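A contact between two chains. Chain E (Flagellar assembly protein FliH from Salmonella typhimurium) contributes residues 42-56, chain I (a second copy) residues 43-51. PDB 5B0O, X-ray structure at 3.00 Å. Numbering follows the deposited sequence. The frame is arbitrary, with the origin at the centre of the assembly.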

# COMPACT_ATOMS: atom_id res chain seq x y z
N GLN E 42 2.09 21.68 24.98
CA GLN E 42 1.98 22.85 25.84
C GLN E 42 2.96 22.79 27.01
O GLN E 42 3.66 23.76 27.28
N VAL E 43 3.00 21.65 27.70
CA VAL E 43 3.85 21.50 28.87
C VAL E 43 5.32 21.64 28.48
O VAL E 43 6.11 22.23 29.22
N ILE E 44 5.68 21.10 27.33
CA ILE E 44 7.04 21.21 26.85
C ILE E 44 7.40 22.68 26.70
O ILE E 44 8.32 23.17 27.35
N GLY E 45 6.64 23.39 25.88
CA GLY E 45 6.88 24.81 25.68
C GLY E 45 6.72 25.59 26.97
O GLY E 45 7.52 26.48 27.27
N GLN E 46 5.70 25.23 27.74
CA GLN E 46 5.38 25.93 28.98
C GLN E 46 6.56 26.13 29.92
O GLN E 46 6.71 27.20 30.52
N THR E 47 7.39 25.12 30.05
CA THR E 47 8.31 25.08 31.17
C THR E 47 9.78 24.94 30.77
O THR E 47 10.11 24.20 29.85
N PRO E 48 10.66 25.68 31.46
CA PRO E 48 12.07 25.26 31.54
C PRO E 48 12.25 24.43 32.80
O PRO E 48 11.31 24.35 33.60
N ALA E 49 13.43 23.87 33.01
CA ALA E 49 13.70 23.08 34.21
C ALA E 49 15.19 23.02 34.46
O ALA E 49 16.00 23.21 33.55
N VAL E 50 15.57 22.75 35.70
CA VAL E 50 16.97 22.86 36.07
C VAL E 50 17.73 21.54 35.98
O VAL E 50 18.92 21.48 36.30
N ASP E 51 17.06 20.49 35.52
CA ASP E 51 17.77 19.22 35.39
C ASP E 51 18.27 18.94 33.97
O ASP E 51 17.49 18.71 33.05
N ASN E 52 19.59 18.98 33.83
CA ASN E 52 20.24 18.55 32.61
C ASN E 52 20.57 17.07 32.71
O ASN E 52 21.24 16.51 31.85
N SER E 53 20.09 16.44 33.78
CA SER E 53 20.44 15.06 34.08
C SER E 53 20.37 14.19 32.83
O SER E 53 21.31 13.45 32.52
N ALA E 54 19.27 14.29 32.10
CA ALA E 54 19.08 13.54 30.86
C ALA E 54 19.88 14.15 29.70
O ALA E 54 20.47 13.42 28.90
N LEU E 55 19.87 15.48 29.60
CA LEU E 55 20.64 16.19 28.59
C LEU E 55 22.13 15.90 28.75
O LEU E 55 22.82 15.58 27.78
N ILE E 56 22.63 15.99 29.98
CA ILE E 56 24.03 15.69 30.25
C ILE E 56 24.39 14.25 29.90
O ILE E 56 25.54 13.96 29.58
N VAL I 43 10.10 12.87 25.13
CA VAL I 43 10.69 13.87 24.26
C VAL I 43 11.82 14.63 24.97
O VAL I 43 12.90 14.82 24.41
N ILE I 44 11.55 15.04 26.20
CA ILE I 44 12.50 15.82 27.00
C ILE I 44 13.58 14.95 27.65
O ILE I 44 14.69 15.41 27.92
N GLY I 45 13.25 13.69 27.89
CA GLY I 45 14.22 12.74 28.41
C GLY I 45 14.14 12.58 29.91
O GLY I 45 14.88 11.78 30.49
N GLN I 46 13.25 13.34 30.53
CA GLN I 46 12.99 13.20 31.96
C GLN I 46 11.58 13.67 32.30
O GLN I 46 10.98 14.45 31.56
N THR I 47 11.06 13.18 33.42
CA THR I 47 9.74 13.58 33.88
C THR I 47 9.76 15.05 34.26
O THR I 47 10.54 15.46 35.13
N PRO I 48 8.91 15.86 33.61
CA PRO I 48 8.94 17.29 33.93
C PRO I 48 8.14 17.54 35.19
O PRO I 48 7.48 16.63 35.68
N ALA I 49 8.16 18.77 35.68
CA ALA I 49 7.39 19.12 36.85
C ALA I 49 6.29 20.04 36.38
O ALA I 49 6.54 21.15 35.93
N VAL I 50 5.06 19.54 36.47
CA VAL I 50 3.90 20.21 35.89
C VAL I 50 2.77 20.22 36.91
O VAL I 50 2.66 19.29 37.72
N ASP I 51 1.95 21.26 36.87
CA ASP I 51 0.79 21.35 37.74
C ASP I 51 -0.32 20.48 37.17
O ASP I 51 -0.80 20.74 36.06

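The apolar centre of this contact is the same residue meeting itself with its CA-to-CB bond set differently in the two chains. Ile44(E) and Ile44(I) both adopt chi1 m, chi2 t, yet Ile44(I) sets its CA-to-CB bond toward the partner while that of Ile44(E) runs sideways and only the end of the side chain comes nearer. Ile44(E) CG1 lies 3.7 Å from Ile44(I) CD1, and Ile44(E) CD1 reaches Val43(I) CG1, also at 3.7 Å. Val43(I), chi1 t, points toward chain E, is buried, and meets the end of Ile44(E).

One residue back on chain E, Val43(E) (m) also points inward, but it meets a different part of chain I: Val43(E) CB is 4.2 Å from CG2 of Val50(I) (t), which approaches from the loop. Thr47(E), chi1 m, closes this side with its methyl, Thr47(E) CG2 standing 4.3 Å from Ala49(I) O. Its hydroxyl turns back to its own helix, Thr47(E) OG1 giving a weak hydrogen bond to Val43(E) O at 3.3 Å.

On the other flank, Ala54(E) points at the turn after the chain I helix, Ala54(E) CB lying 3.2 Å from Gly45(I) O. Ala54(E) CB lies against the turn's backbone and also meets the Gln46(I) amide. Gly45(I) has positive phi, where a CB would jam against the preceding carbonyl; it would also sit tight against Ala54(E) CB, so backbone and interface both favour glycine.

The polar edge belongs to Gln46(I), which gives up more surface to the other stretch than any other residue. With chi1 p and chi2 t it extends past Ala54(E) CB, 3.5 Å from Gln46(I) NE2, and Gln46(I) NE2 donates a weak hydrogen bond to the backbone Asp51(E) O at 2.8 Å. The carboxylate of Asp51(E) takes no part, because its end leads away.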

# COMPACT_ATOMS: atom_id res chain seq x y z
CB GLN E 42 0.55 22.99 26.35
CG GLN E 42 0.25 24.34 26.98
CD GLN E 42 0.36 25.49 26.00
OE1 GLN E 42 0.34 25.28 24.78
NE2 GLN E 42 0.50 26.71 26.52
CB VAL E 43 3.65 20.16 29.58
CG1 VAL E 43 2.17 19.84 29.69
CG2 VAL E 43 4.38 19.04 28.85
CB ILE E 44 7.22 20.46 25.51
CG1 ILE E 44 7.29 18.95 25.77
CG2 ILE E 44 8.44 20.94 24.78
CD1 ILE E 44 7.44 18.11 24.52
CB GLN E 46 4.27 25.20 29.75
CG GLN E 46 2.85 25.68 29.49
CD GLN E 46 1.84 25.06 30.45
OE1 GLN E 46 2.20 24.31 31.36
NE2 GLN E 46 0.56 25.38 30.25
CB THR E 47 7.93 23.92 32.11
OG1 THR E 47 6.50 23.77 32.15
CG2 THR E 47 8.46 24.15 33.52
CB PRO E 48 12.83 26.58 31.67
CG PRO E 48 11.80 27.68 31.42
CD PRO E 48 10.49 27.08 31.84
CB ALA E 49 13.12 21.68 34.06
CB VAL E 50 17.11 23.40 37.51
CG1 VAL E 50 17.77 24.77 37.49
CG2 VAL E 50 15.75 23.47 38.19
CB ASP E 51 16.94 18.05 35.91
CG ASP E 51 17.16 17.80 37.39
OD1 ASP E 51 18.18 17.18 37.75
OD2 ASP E 51 16.30 18.23 38.20
CB ASN E 52 21.54 19.34 32.35
CG ASN E 52 21.67 20.58 33.21
OD1 ASN E 52 21.05 21.61 32.94
ND2 ASN E 52 22.52 20.50 34.23
CB SER E 53 19.52 14.52 35.17
OG SER E 53 19.94 13.25 35.64
CB ALA E 54 17.60 13.46 30.50
CB LEU E 55 20.39 17.69 28.64
CG LEU E 55 21.27 18.58 27.76
CD1 LEU E 55 21.13 18.17 26.32
CD2 LEU E 55 20.92 20.05 27.92
CB ILE E 56 24.40 15.97 31.71
CG1 ILE E 56 24.32 17.47 31.99
CG2 ILE E 56 25.82 15.49 32.00
CD1 ILE E 56 25.25 18.27 31.12
CB VAL I 43 9.62 14.84 23.71
CG1 VAL I 43 10.26 16.10 23.18
CG2 VAL I 43 8.80 14.15 22.63
CB ILE I 44 11.75 16.66 28.05
CG1 ILE I 44 10.96 17.76 27.34
CG2 ILE I 44 12.71 17.26 29.05
CD1 ILE I 44 10.06 18.55 28.25
CB GLN I 46 14.01 14.00 32.76
CG GLN I 46 14.06 15.47 32.42
CD GLN I 46 15.27 16.14 33.02
OE1 GLN I 46 15.24 16.57 34.17
NE2 GLN I 46 16.35 16.23 32.24
CB THR I 47 9.30 12.76 35.09
OG1 THR I 47 9.31 11.37 34.75
CG2 THR I 47 7.91 13.17 35.55
CB PRO I 48 8.25 17.92 32.72
CG PRO I 48 7.30 16.87 32.25
CD PRO I 48 7.94 15.54 32.56
CB ALA I 49 8.25 19.80 37.88
CB VAL I 50 3.45 19.48 34.61
CG1 VAL I 50 2.20 20.10 34.04
CG2 VAL I 50 4.57 19.50 33.59
CB ASP I 51 0.34 22.81 37.83
CG ASP I 51 -0.95 22.98 38.60
OD1 ASP I 51 -1.73 22.01 38.72
OD2 ASP I 51 -1.20 24.10 39.09